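Local coordinates for protein fructokinase (Silicibacter sp., PDB 3C8U) that probably transfers phosphate from ATP to fructose or a related small substrate, as a P-loop kinase with a parallel five-stranded core, at residues S28-S33 against R192-A197; H62-L67 against R110-A115; E86-L91 against R142-I147; Q167-H172 against G185-N190. One frame throughout, in Å; residues are numbered along the deposited sequence.

Contact 1 of 4, residues S28-S33 against R192-A197; sequences SGAPGS and RAIEAA
A30 O is gripped twice from within its own loop, by S33 N and by the hydroxyl of S33, whose OG donates over 2.8 Å on a lone pair in the carbonyl plane; the A30 residue that carries this oxygen turns its methyl toward I194. The backbone bond closes a type II turn from A30 to S33, with G32 at positive phi. Against this turn helix 186-195 sends one side chain, I194, and its CD1 does most of the touching: it meets P31 CD tip to tip at 3.8 Å and lies 4.1 Å from A30 CB. With chi1 at -77°, CG1 stands opposite the carbonyl carbon and carries CD1 toward the loop, where I194 CD1 also lies 3.9 Å from G29 O. The loop follows strand 23-28 and leads into helix 36-48, the strand-loop-helix layout of a Walker A motif, consistent with a phosphate-binding P-loop that would include G29. I194 also packs on N132 and Y133, while A30 rests on L161 of helix 158-171. S28 OG, at the end of the strand, is hydrogen-bonded to L134 N.

Contact 2 of 4, residues H62-L67 against R110-A115; sequences HLDNRL and RDIAIA
H62-N65 runs past D111-A113 with end-to-end directions 128° apart, and the chains come nearest at D64 and I112, whose CA atoms are 6.3 Å apart. The first segment enters the short helix 65-68, with D64 as its N-cap; the second starts strand 112-120 of a two-stranded antiparallel hairpin, where D111 and I112 both face D107 in a G1 beta bulge. N65 and D111 cross at about a right angle. N65 ND2 donates to D111 OD2 over 3.0 Å in a nearly straight bond (172°); D111 OD2 lies in the amide plane of N65, while ND2 comes to it from above the carboxylate plane. K77 NZ binds the amide oxygen N65 OD1 and the second carboxylate oxygen D111 OD1, tying the pair together. D64 CG lies anti to the backbone N (chi1 -169°), which places its carboxylate beside I112, with OD1 3.9 Å from I112 CG2. D64 OD2 takes R66 N and R66 NE from opposite faces, one a capping bond and the other a salt bridge. H62 stacks on F106 of the hairpin. One water joins D64 OD1 to A113 N, and a second donates to D111 O at 2.7 Å while accepting from N65 N.

Contact 3 of 4, residues E86-L91 against R142-I147; sequences EGFQRL and RDLTAI
The buried F88 and L144 form the close-packed half of this contact, their side chains crossing at about a right angle, whereas Q89 and D143 meet through water on the outer side. L144 CD1 approaches the F88 ring obliquely and comes within 3.9 Å of F88 CE2 and 4.2 Å of F88 CD2. The phenylalanine reaches it because CG lies anti to the backbone N (chi1 179°), which swings the ring away from its own helix and in toward the loop. F88 also meets the ring of F61 and packs on M58 and L134, and L144 touches F85, one turn before F88 on helix 85-97. The contact thus fastens this helix to the helically coiled 142-147, part of the connection from strand 126-131 to strand 150-154 of the parallel sheet, in what is probably a P-loop kinase fold. Packing thins outward: Q89 CG is 4.3 Å from L144 CD2, and the extended glutamine carries its amide on toward D143. There Q89 OE1 lies 4.3 Å from D143 CB, and one water spans the polar ends, donating to Q89 OE1 at 2.9 Å and to D143 OD2 at 2.7 Å. I147 packs on C92 and H93.

Contact 4 of 4, residues Q167-H172 against G185-N190; sequences QRWLDH and GNDLAN
R168 and D187 approach from opposite directions, and their charged groups meet with the guanidinium and carboxylate planes 78° apart. R168 NH2 donates to D187 OD2 over 2.7 Å, a short but bent bond (131°) within a salt bridge. The oxygen is reached from above its carboxylate plane and lies somewhat tilted from the guanidinium plane, whereas D187 OD1 sits at the guanidinium edge, 3.4 Å from R168 NH2. The arginine gets there by leaving its helix with CG anti to the backbone N and then bending at chi3. D187 OD2 also lies at the edge of the W169 ring, in the plane, 3.5 Å from W169 NE1, and the ring and carboxylate planes are 31° apart. The nearby arginine charge would probably favour the ionised aspartate. W169 also packs on A179, R182 and A183, while D187 touches L165 and P31. Backbones stay well apart, with W169 CA and D187 CA 10.9 Å from each other, so the arginine and tryptophan do most of the spanning between helix 158-171 and the start of helix 186-195. R168 lies close to the presumed Walker A loop without touching it, a placement consistent with the rim of a P-loop kinase's phosphate site.

Contacts 1 and 4 are neighbours, their centres about 13 Å apart. Both use helix 186-195, and P31 CG of contact 1 packs against D187 O of contact 4 at 3.6 Å, so one helix leans on the presumed phosphate-binding loop and on helix 158-171. Along the chain, contact 1 encloses the other three; contacts 2 and 3 interleave, and both close before contact 4 opens. Contact 2, at the hairpin, lies about 20 Å from contact 3, centre to centre. Contacts 3 and 4 sit on opposite sides of the chain's centre, about 27 Å between centres. Contacts 1 and 3 bring helices against loops that follow strands of the parallel sheet, while contacts 2 and 4 join peripheral elements to each other.

Contact 1 of 4, residues S28-S33 against R192-A197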
loop_
_atom_site.group_PDB
_atom_site.type_symbol
_atom_site.label_atom_id
_atom_site.label_comp_id
_atom_site.label_asym_id
_atom_site.label_seq_id
_atom_site.Cartn_x
_atom_site.Cartn_y
_atom_site.Cartn_z
ATOM N N SER A 28 4.872 -2.927 0.910
ATOM C CA SER A 28 3.792 -3.871 0.638
ATOM C C SER A 28 3.473 -4.667 1.885
ATOM O O SER A 28 4.349 -5.261 2.526
ATOM C CB SER A 28 4.141 -4.824 -0.502
ATOM O OG SER A 28 2.985 -5.334 -1.153
ATOM N N GLY A 29 2.196 -4.615 2.235
ATOM C CA GLY A 29 1.644 -5.411 3.323
ATOM C C GLY A 29 0.457 -6.254 2.914
ATOM O O GLY A 29 0.272 -6.622 1.755
ATOM N N ALA A 30 -0.307 -6.608 3.924
ATOM C CA ALA A 30 -1.579 -7.290 3.776
ATOM C C ALA A 30 -2.608 -6.556 4.641
ATOM O O ALA A 30 -2.232 -5.753 5.505
ATOM C CB ALA A 30 -1.459 -8.777 4.175
ATOM N N PRO A 31 -3.905 -6.786 4.378
ATOM C CA PRO A 31 -4.931 -6.259 5.260
ATOM C C PRO A 31 -4.649 -6.651 6.701
ATOM O O PRO A 31 -4.397 -7.818 7.021
ATOM C CB PRO A 31 -6.223 -6.918 4.744
ATOM C CG PRO A 31 -5.919 -7.295 3.323
ATOM C CD PRO A 31 -4.462 -7.684 3.352
ATOM N N GLY A 32 -4.679 -5.625 7.538
ATOM C CA GLY A 32 -4.432 -5.752 8.967
ATOM C C GLY A 32 -2.979 -5.618 9.346
ATOM O O GLY A 32 -2.620 -5.795 10.501
ATOM N N SER A 33 -2.130 -5.333 8.370
ATOM C CA SER A 33 -0.671 -5.333 8.635
ATOM C C SER A 33 -0.211 -4.070 9.371
ATOM O O SER A 33 0.898 -4.008 9.901
ATOM C CB SER A 33 0.141 -5.504 7.359
ATOM O OG SER A 33 -0.022 -4.394 6.492
ATOM N N ARG A 192 -4.347 -14.104 2.241
ATOM C CA ARG A 192 -3.935 -15.438 1.840
ATOM C C ARG A 192 -3.440 -15.424 0.386
ATOM O O ARG A 192 -2.391 -16.005 0.065
ATOM C CB ARG A 192 -5.101 -16.432 2.040
ATOM C CG ARG A 192 -4.702 -17.862 2.314
ATOM C CD ARG A 192 -5.730 -18.621 3.219
ATOM N NE ARG A 192 -7.123 -18.293 2.931
ATOM C CZ ARG A 192 -7.921 -17.621 3.764
ATOM N NH1 ARG A 192 -7.464 -17.213 4.946
ATOM N NH2 ARG A 192 -9.179 -17.356 3.419
ATOM N N ALA A 193 -4.196 -14.754 -0.490
ATOM C CA ALA A 193 -3.820 -14.624 -1.927
ATOM C C ALA A 193 -2.467 -13.926 -2.061
ATOM O O ALA A 193 -1.624 -14.247 -2.921
ATOM C CB ALA A 193 -4.913 -13.814 -2.722
ATOM N N ILE A 194 -2.275 -12.964 -1.169
ATOM C CA ILE A 194 -1.023 -12.189 -1.127
ATOM C C ILE A 194 0.134 -13.105 -0.765
ATOM O O ILE A 194 1.161 -13.102 -1.427
ATOM C CB ILE A 194 -1.104 -11.007 -0.127
ATOM C CG1 ILE A 194 -1.909 -9.871 -0.760
ATOM C CG2 ILE A 194 0.309 -10.511 0.278
ATOM C CD1 ILE A 194 -2.543 -8.929 0.261
ATOM N N GLU A 195 -0.064 -13.929 0.263
ATOM C CA GLU A 195 0.995 -14.820 0.752
ATOM C C GLU A 195 1.318 -15.875 -0.297
ATOM O O GLU A 195 2.433 -16.397 -0.363
ATOM C CB GLU A 195 0.586 -15.495 2.076
ATOM C CG GLU A 195 1.516 -16.615 2.550
ATOM C CD GLU A 195 2.888 -16.126 2.964
ATOM O OE1 GLU A 195 3.079 -14.893 3.075
ATOM O OE2 GLU A 195 3.780 -16.978 3.178
ATOM N N ALA A 196 0.328 -16.167 -1.121
ATOM C CA ALA A 196 0.450 -17.236 -2.125
ATOM C C ALA A 196 1.114 -16.758 -3.405
ATOM O O ALA A 196 1.440 -17.546 -4.295
ATOM C CB ALA A 196 -0.906 -17.869 -2.418
ATOM N N ALA A 197 1.351 -15.453 -3.476
ATOM C CA ALA A 197 1.845 -14.827 -4.709
ATOM C C ALA A 197 2.859 -13.725 -4.388
ATOM O O ALA A 197 2.721 -12.578 -4.786
ATOM C CB ALA A 197 0.675 -14.265 -5.543
#

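Contact 2 of 4, residues H62-L67 against R110-A115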
loop_
_atom_site.group_PDB
_atom_site.type_symbol
_atom_site.label_atom_id
_atom_site.label_comp_id
_atom_site.label_asym_id
_atom_site.label_seq_id
_atom_site.Cartn_x
_atom_site.Cartn_y
_atom_site.Cartn_z
ATOM N N HIS A 62 -9.325 2.160 -5.376
ATOM C CA HIS A 62 -10.489 1.275 -5.362
ATOM C C HIS A 62 -11.463 1.770 -6.413
ATOM O O HIS A 62 -11.697 2.976 -6.583
ATOM C CB HIS A 62 -11.264 1.325 -4.045
ATOM C CG HIS A 62 -10.735 0.467 -2.956
ATOM N ND1 HIS A 62 -9.842 0.934 -2.020
ATOM C CD2 HIS A 62 -11.044 -0.804 -2.585
ATOM C CE1 HIS A 62 -9.597 -0.022 -1.137
ATOM N NE2 HIS A 62 -10.332 -1.075 -1.442
ATOM N N LEU A 63 -12.099 0.820 -7.073
ATOM C CA LEU A 63 -13.271 1.147 -7.884
ATOM C C LEU A 63 -14.417 1.531 -6.964
ATOM O O LEU A 63 -14.502 1.050 -5.835
ATOM C CB LEU A 63 -13.705 -0.065 -8.706
ATOM C CG LEU A 63 -12.761 -0.521 -9.804
ATOM C CD1 LEU A 63 -13.486 -1.602 -10.649
ATOM C CD2 LEU A 63 -12.334 0.661 -10.632
ATOM N N ASP A 64 -15.344 2.335 -7.487
ATOM C CA ASP A 64 -16.544 2.705 -6.727
ATOM C C ASP A 64 -17.501 1.526 -6.685
ATOM O O ASP A 64 -17.539 0.689 -7.586
ATOM C CB ASP A 64 -17.242 3.908 -7.353
ATOM C CG ASP A 64 -18.331 4.504 -6.454
ATOM O OD1 ASP A 64 -17.977 5.258 -5.512
ATOM O OD2 ASP A 64 -19.524 4.281 -6.748
ATOM N N ASN A 65 -18.313 1.507 -5.647
ATOM C CA ASN A 65 -19.310 0.448 -5.458
ATOM C C ASN A 65 -20.272 0.354 -6.645
ATOM O O ASN A 65 -20.814 -0.703 -6.943
ATOM C CB ASN A 65 -20.104 0.684 -4.159
ATOM C CG ASN A 65 -19.273 0.469 -2.950
ATOM O OD1 ASN A 65 -18.157 -0.040 -3.056
ATOM N ND2 ASN A 65 -19.786 0.856 -1.777
ATOM N N ARG A 66 -20.457 1.477 -7.334
ATOM C CA ARG A 66 -21.452 1.553 -8.407
ATOM C C ARG A 66 -20.922 0.817 -9.626
ATOM O O ARG A 66 -21.663 0.419 -10.507
ATOM C CB ARG A 66 -21.824 2.985 -8.749
ATOM C CG ARG A 66 -20.862 3.666 -9.672
ATOM C CD ARG A 66 -21.264 5.108 -9.844
ATOM N NE ARG A 66 -20.969 5.883 -8.644
ATOM C CZ ARG A 66 -21.209 7.184 -8.533
ATOM N NH1 ARG A 66 -21.736 7.848 -9.557
ATOM N NH2 ARG A 66 -20.924 7.827 -7.426
ATOM N N LEU A 67 -19.614 0.586 -9.632
ATOM C CA LEU A 67 -19.001 -0.218 -10.680
ATOM C C LEU A 67 -18.902 -1.673 -10.222
ATOM O O LEU A 67 -19.108 -2.602 -11.007
ATOM C CB LEU A 67 -17.625 0.314 -11.073
ATOM C CG LEU A 67 -17.634 1.615 -11.866
ATOM C CD1 LEU A 67 -16.284 1.864 -12.503
ATOM C CD2 LEU A 67 -18.716 1.545 -12.911
ATOM N N ARG A 110 -16.846 6.588 4.508
ATOM C CA ARG A 110 -17.847 6.848 3.492
ATOM C C ARG A 110 -17.779 5.805 2.391
ATOM O O ARG A 110 -18.627 5.760 1.527
ATOM C CB ARG A 110 -17.716 8.246 2.943
ATOM C CG ARG A 110 -18.254 9.293 3.907
ATOM C CD ARG A 110 -18.578 10.574 3.205
ATOM N NE ARG A 110 -17.361 11.283 2.847
ATOM C CZ ARG A 110 -17.324 12.411 2.151
ATOM N NH1 ARG A 110 -18.443 12.974 1.726
ATOM N NH2 ARG A 110 -16.166 12.963 1.871
ATOM N N ASP A 111 -16.764 4.954 2.488
ATOM C CA ASP A 111 -16.551 3.820 1.564
ATOM C C ASP A 111 -16.513 4.293 0.117
ATOM O O ASP A 111 -17.063 3.675 -0.794
ATOM C CB ASP A 111 -17.641 2.764 1.780
ATOM C CG ASP A 111 -17.352 1.487 1.065
ATOM O OD1 ASP A 111 -16.163 1.227 0.767
ATOM O OD2 ASP A 111 -18.311 0.740 0.792
ATOM N N ILE A 112 -15.865 5.435 -0.055
ATOM C CA ILE A 112 -15.551 5.985 -1.386
ATOM C C ILE A 112 -14.135 6.503 -1.516
ATOM O O ILE A 112 -13.454 6.884 -0.548
ATOM C CB ILE A 112 -16.512 7.167 -1.771
ATOM C CG1 ILE A 112 -16.431 8.289 -0.708
ATOM C CG2 ILE A 112 -17.970 6.698 -1.939
ATOM C CD1 ILE A 112 -17.389 9.483 -0.997
ATOM N N ALA A 113 -13.709 6.549 -2.768
ATOM C CA ALA A 113 -12.434 7.151 -3.147
ATOM C C ALA A 113 -12.697 8.548 -3.681
ATOM O O ALA A 113 -13.529 8.758 -4.566
ATOM C CB ALA A 113 -11.692 6.273 -4.186
ATOM N N ILE A 114 -12.035 9.515 -3.070
ATOM C CA ILE A 114 -12.229 10.931 -3.411
ATOM C C ILE A 114 -11.128 11.394 -4.381
ATOM O O ILE A 114 -9.947 11.456 -4.019
ATOM C CB ILE A 114 -12.179 11.854 -2.150
ATOM C CG1 ILE A 114 -13.198 11.414 -1.090
ATOM C CG2 ILE A 114 -12.433 13.317 -2.549
ATOM C CD1 ILE A 114 -14.628 11.581 -1.540
ATOM N N ALA A 115 -11.529 11.729 -5.597
ATOM C CA ALA A 115 -10.569 12.246 -6.583
ATOM C C ALA A 115 -10.180 13.649 -6.189
ATOM O O ALA A 115 -10.983 14.401 -5.641
ATOM C CB ALA A 115 -11.129 12.232 -8.013
HETATM O O HOH W 1 -15.161 5.410 -5.030
HETATM O O HOH W 2 -18.134 3.410 -3.227
#

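Contact 3 of 4, residues E86-L91 against R142-I147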
loop_
_atom_site.group_PDB
_atom_site.type_symbol
_atom_site.label_atom_id
_atom_site.label_comp_id
_atom_site.label_asym_id
_atom_site.label_seq_id
_atom_site.Cartn_x
_atom_site.Cartn_y
_atom_site.Cartn_z
ATOM N N GLU A 86 -4.855 -0.111 -13.875
ATOM C CA GLU A 86 -4.269 0.677 -14.954
ATOM C C GLU A 86 -4.088 2.136 -14.507
ATOM O O GLU A 86 -3.084 2.776 -14.822
ATOM C CB GLU A 86 -5.098 0.590 -16.262
ATOM C CG GLU A 86 -5.260 -0.819 -16.861
ATOM C CD GLU A 86 -5.738 -0.813 -18.330
ATOM O OE1 GLU A 86 -5.000 -0.308 -19.200
ATOM O OE2 GLU A 86 -6.856 -1.299 -18.619
ATOM N N GLY A 87 -5.047 2.638 -13.757
ATOM C CA GLY A 87 -4.965 4.011 -13.215
ATOM C C GLY A 87 -3.869 4.143 -12.180
ATOM O O GLY A 87 -3.112 5.125 -12.153
ATOM N N PHE A 88 -3.761 3.132 -11.332
ATOM C CA PHE A 88 -2.689 3.131 -10.287
ATOM C C PHE A 88 -1.340 3.067 -10.982
ATOM O O PHE A 88 -0.396 3.768 -10.629
ATOM C CB PHE A 88 -2.866 1.935 -9.343
ATOM C CG PHE A 88 -1.812 1.836 -8.263
ATOM C CD1 PHE A 88 -1.539 2.910 -7.421
ATOM C CD2 PHE A 88 -1.110 0.674 -8.099
ATOM C CE1 PHE A 88 -0.586 2.797 -6.427
ATOM C CE2 PHE A 88 -0.153 0.548 -7.101
ATOM C CZ PHE A 88 0.113 1.623 -6.278
ATOM N N GLN A 89 -1.254 2.200 -11.973
ATOM C CA GLN A 89 -0.006 2.047 -12.719
ATOM C C GLN A 89 0.386 3.378 -13.367
ATOM O O GLN A 89 1.547 3.761 -13.351
ATOM C CB GLN A 89 -0.105 0.939 -13.770
ATOM C CG GLN A 89 1.184 0.718 -14.532
ATOM C CD GLN A 89 1.118 -0.515 -15.413
ATOM O OE1 GLN A 89 1.954 -1.416 -15.324
ATOM N NE2 GLN A 89 0.107 -0.571 -16.256
ATOM N N ARG A 90 -0.612 4.077 -13.901
ATOM C CA ARG A 90 -0.393 5.360 -14.564
ATOM C C ARG A 90 0.143 6.386 -13.576
ATOM O O ARG A 90 1.017 7.179 -13.896
ATOM C CB ARG A 90 -1.661 5.881 -15.255
ATOM C CG ARG A 90 -1.876 5.283 -16.629
ATOM C CD ARG A 90 -3.005 5.965 -17.437
ATOM N NE ARG A 90 -4.317 5.711 -16.876
ATOM C CZ ARG A 90 -5.035 4.646 -17.197
ATOM N NH1 ARG A 90 -4.541 3.780 -18.074
ATOM N NH2 ARG A 90 -6.229 4.455 -16.646
ATOM N N LEU A 91 -0.378 6.350 -12.356
ATOM C CA LEU A 91 0.103 7.249 -11.284
ATOM C C LEU A 91 1.562 6.992 -10.955
ATOM O O LEU A 91 2.375 7.917 -10.861
ATOM C CB LEU A 91 -0.754 7.126 -9.996
ATOM C CG LEU A 91 -0.095 7.700 -8.724
ATOM C CD1 LEU A 91 0.101 9.242 -8.826
ATOM C CD2 LEU A 91 -0.883 7.349 -7.509
ATOM N N ARG A 142 2.437 -7.695 -11.312
ATOM C CA ARG A 142 3.824 -8.193 -11.182
ATOM C C ARG A 142 4.787 -7.243 -11.896
ATOM O O ARG A 142 5.985 -7.193 -11.599
ATOM C CB ARG A 142 3.976 -9.635 -11.698
ATOM C CG ARG A 142 3.751 -9.814 -13.186
ATOM C CD ARG A 142 4.199 -11.199 -13.608
ATOM N NE ARG A 142 3.522 -12.258 -12.870
ATOM C CZ ARG A 142 2.557 -13.018 -13.379
ATOM N NH1 ARG A 142 2.117 -12.811 -14.610
ATOM N NH2 ARG A 142 2.006 -13.960 -12.644
ATOM N N ASP A 143 4.217 -6.434 -12.772
ATOM C CA ASP A 143 4.998 -5.483 -13.561
ATOM C C ASP A 143 5.378 -4.260 -12.756
ATOM O O ASP A 143 6.239 -3.483 -13.158
ATOM C CB ASP A 143 4.261 -5.025 -14.799
ATOM C CG ASP A 143 4.037 -6.146 -15.772
ATOM O OD1 ASP A 143 4.782 -7.131 -15.734
ATOM O OD2 ASP A 143 3.105 -6.027 -16.562
ATOM N N LEU A 144 4.744 -4.107 -11.599
ATOM C CA LEU A 144 5.013 -2.939 -10.775
ATOM C C LEU A 144 6.410 -3.004 -10.164
ATOM O O LEU A 144 7.048 -1.973 -9.911
ATOM C CB LEU A 144 3.969 -2.759 -9.674
ATOM C CG LEU A 144 2.554 -2.399 -10.104
ATOM C CD1 LEU A 144 1.671 -2.374 -8.859
ATOM C CD2 LEU A 144 2.509 -1.081 -10.873
ATOM N N THR A 145 6.903 -4.204 -9.932
ATOM C CA THR A 145 8.212 -4.361 -9.259
ATOM C C THR A 145 9.340 -3.705 -10.058
ATOM O O THR A 145 10.337 -3.273 -9.523
ATOM C CB THR A 145 8.568 -5.830 -9.008
ATOM O OG1 THR A 145 8.656 -6.532 -10.251
ATOM C CG2 THR A 145 7.536 -6.473 -8.145
ATOM N N ALA A 146 9.143 -3.609 -11.348
ATOM C CA ALA A 146 10.145 -2.995 -12.223
ATOM C C ALA A 146 10.184 -1.504 -12.004
ATOM O O ALA A 146 11.140 -0.835 -12.384
ATOM C CB ALA A 146 9.853 -3.291 -13.677
ATOM N N ILE A 147 9.114 -0.967 -11.420
ATOM C CA ILE A 147 8.976 0.502 -11.262
ATOM C C ILE A 147 9.635 0.991 -9.974
ATOM O O ILE A 147 10.078 2.119 -9.865
ATOM C CB ILE A 147 7.475 0.957 -11.176
ATOM C CG1 ILE A 147 6.693 0.545 -12.413
ATOM C CG2 ILE A 147 7.336 2.488 -11.081
ATOM C CD1 ILE A 147 5.258 0.998 -12.335
HETATM O O HOH W 3 1.465 -3.896 -16.739
#

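Contact 4 of 4, residues Q167-H172 against G185-N190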
loop_
_atom_site.group_PDB
_atom_site.type_symbol
_atom_site.label_atom_id
_atom_site.label_comp_id
_atom_site.label_asym_id
_atom_site.label_seq_id
_atom_site.Cartn_x
_atom_site.Cartn_y
_atom_site.Cartn_z
ATOM N N GLN A 167 -10.358 -7.343 15.669
ATOM C CA GLN A 167 -10.439 -6.120 16.487
ATOM C C GLN A 167 -10.982 -4.951 15.678
ATOM O O GLN A 167 -11.822 -4.166 16.158
ATOM C CB GLN A 167 -9.101 -5.747 17.120
ATOM C CG GLN A 167 -9.246 -4.661 18.225
ATOM C CD GLN A 167 -10.238 -5.048 19.340
ATOM O OE1 GLN A 167 -10.037 -6.031 20.057
ATOM N NE2 GLN A 167 -11.306 -4.257 19.493
ATOM N N ARG A 168 -10.545 -4.882 14.434
ATOM C CA ARG A 168 -10.981 -3.800 13.536
ATOM C C ARG A 168 -12.487 -3.813 13.452
ATOM O O ARG A 168 -13.153 -2.808 13.631
ATOM C CB ARG A 168 -10.356 -3.935 12.134
ATOM C CG ARG A 168 -10.971 -3.027 11.080
ATOM C CD ARG A 168 -9.973 -2.736 9.952
ATOM N NE ARG A 168 -10.215 -3.521 8.736
ATOM C CZ ARG A 168 -9.353 -3.595 7.719
ATOM N NH1 ARG A 168 -8.189 -2.959 7.785
ATOM N NH2 ARG A 168 -9.637 -4.319 6.646
ATOM N N TRP A 169 -13.019 -5.002 13.254
ATOM C CA TRP A 169 -14.440 -5.167 13.030
ATOM C C TRP A 169 -15.215 -5.011 14.334
ATOM O O TRP A 169 -16.386 -4.590 14.350
ATOM C CB TRP A 169 -14.727 -6.477 12.303
ATOM C CG TRP A 169 -14.269 -6.354 10.897
ATOM C CD1 TRP A 169 -13.149 -6.900 10.337
ATOM C CD2 TRP A 169 -14.865 -5.539 9.891
ATOM N NE1 TRP A 169 -13.035 -6.499 9.025
ATOM C CE2 TRP A 169 -14.080 -5.668 8.725
ATOM C CE3 TRP A 169 -16.001 -4.725 9.855
ATOM C CZ2 TRP A 169 -14.399 -5.013 7.526
ATOM C CZ3 TRP A 169 -16.322 -4.079 8.659
ATOM C CH2 TRP A 169 -15.519 -4.227 7.514
ATOM N N LEU A 170 -14.524 -5.290 15.435
ATOM C CA LEU A 170 -15.122 -5.130 16.766
ATOM C C LEU A 170 -15.291 -3.621 17.016
ATOM O O LEU A 170 -16.304 -3.156 17.521
ATOM C CB LEU A 170 -14.270 -5.766 17.862
ATOM C CG LEU A 170 -14.328 -7.285 18.032
ATOM C CD1 LEU A 170 -13.323 -7.754 19.121
ATOM C CD2 LEU A 170 -15.745 -7.702 18.355
ATOM N N ASP A 171 -14.283 -2.875 16.616
ATOM C CA ASP A 171 -14.295 -1.401 16.750
ATOM C C ASP A 171 -15.472 -0.805 15.982
ATOM O O ASP A 171 -16.095 0.172 16.393
ATOM C CB ASP A 171 -12.972 -0.796 16.277
ATOM C CG ASP A 171 -11.828 -1.095 17.235
ATOM O OD1 ASP A 171 -12.107 -1.635 18.327
ATOM O OD2 ASP A 171 -10.658 -0.804 16.896
ATOM N N HIS A 172 -15.775 -1.454 14.880
ATOM C CA HIS A 172 -16.833 -1.026 13.980
ATOM C C HIS A 172 -18.197 -1.334 14.594
ATOM O O HIS A 172 -19.234 -0.926 14.083
ATOM C CB HIS A 172 -16.675 -1.677 12.608
ATOM C CG HIS A 172 -17.289 -0.884 11.507
ATOM N ND1 HIS A 172 -17.928 -1.463 10.431
ATOM C CD2 HIS A 172 -17.395 0.453 11.334
ATOM C CE1 HIS A 172 -18.386 -0.516 9.634
ATOM N NE2 HIS A 172 -18.079 0.656 10.159
ATOM N N GLY A 185 -13.704 -13.689 5.973
ATOM C CA GLY A 185 -14.165 -13.601 4.625
ATOM C C GLY A 185 -13.059 -12.903 3.847
ATOM O O GLY A 185 -11.890 -13.308 3.828
ATOM N N ASN A 186 -13.478 -11.826 3.236
ATOM C CA ASN A 186 -12.660 -11.001 2.332
ATOM C C ASN A 186 -11.204 -10.775 2.770
ATOM O O ASN A 186 -10.247 -11.296 2.172
ATOM C CB ASN A 186 -13.377 -9.648 2.266
ATOM C CG ASN A 186 -13.025 -8.826 1.073
ATOM O OD1 ASN A 186 -12.407 -9.276 0.099
ATOM N ND2 ASN A 186 -13.450 -7.566 1.139
ATOM N N ASP A 187 -11.056 -9.904 3.760
ATOM C CA ASP A 187 -9.724 -9.429 4.181
ATOM C C ASP A 187 -8.725 -10.582 4.265
ATOM O O ASP A 187 -7.604 -10.490 3.743
ATOM C CB ASP A 187 -9.783 -8.650 5.493
ATOM C CG ASP A 187 -10.304 -7.228 5.310
ATOM O OD1 ASP A 187 -10.140 -6.680 4.203
ATOM O OD2 ASP A 187 -10.876 -6.657 6.269
ATOM N N LEU A 188 -9.153 -11.685 4.890
ATOM C CA LEU A 188 -8.224 -12.802 5.195
ATOM C C LEU A 188 -7.957 -13.621 3.939
ATOM O O LEU A 188 -6.871 -14.156 3.760
ATOM C CB LEU A 188 -8.711 -13.723 6.340
ATOM C CG LEU A 188 -8.179 -13.489 7.773
ATOM C CD1 LEU A 188 -8.309 -14.805 8.566
ATOM C CD2 LEU A 188 -6.726 -12.967 7.857
ATOM N N ALA A 189 -8.960 -13.689 3.065
ATOM C CA ALA A 189 -8.811 -14.382 1.783
ATOM C C ALA A 189 -7.770 -13.625 0.960
ATOM O O ALA A 189 -6.931 -14.209 0.264
ATOM C CB ALA A 189 -10.159 -14.470 1.013
ATOM N N ASN A 190 -7.819 -12.310 1.083
ATOM C CA ASN A 190 -6.870 -11.431 0.344
ATOM C C ASN A 190 -5.464 -11.603 0.901
ATOM O O ASN A 190 -4.478 -11.684 0.179
ATOM C CB ASN A 190 -7.309 -9.961 0.420
ATOM C CG ASN A 190 -8.601 -9.695 -0.366
ATOM O OD1 ASN A 190 -8.976 -10.462 -1.261
ATOM N ND2 ASN A 190 -9.324 -8.663 0.036
#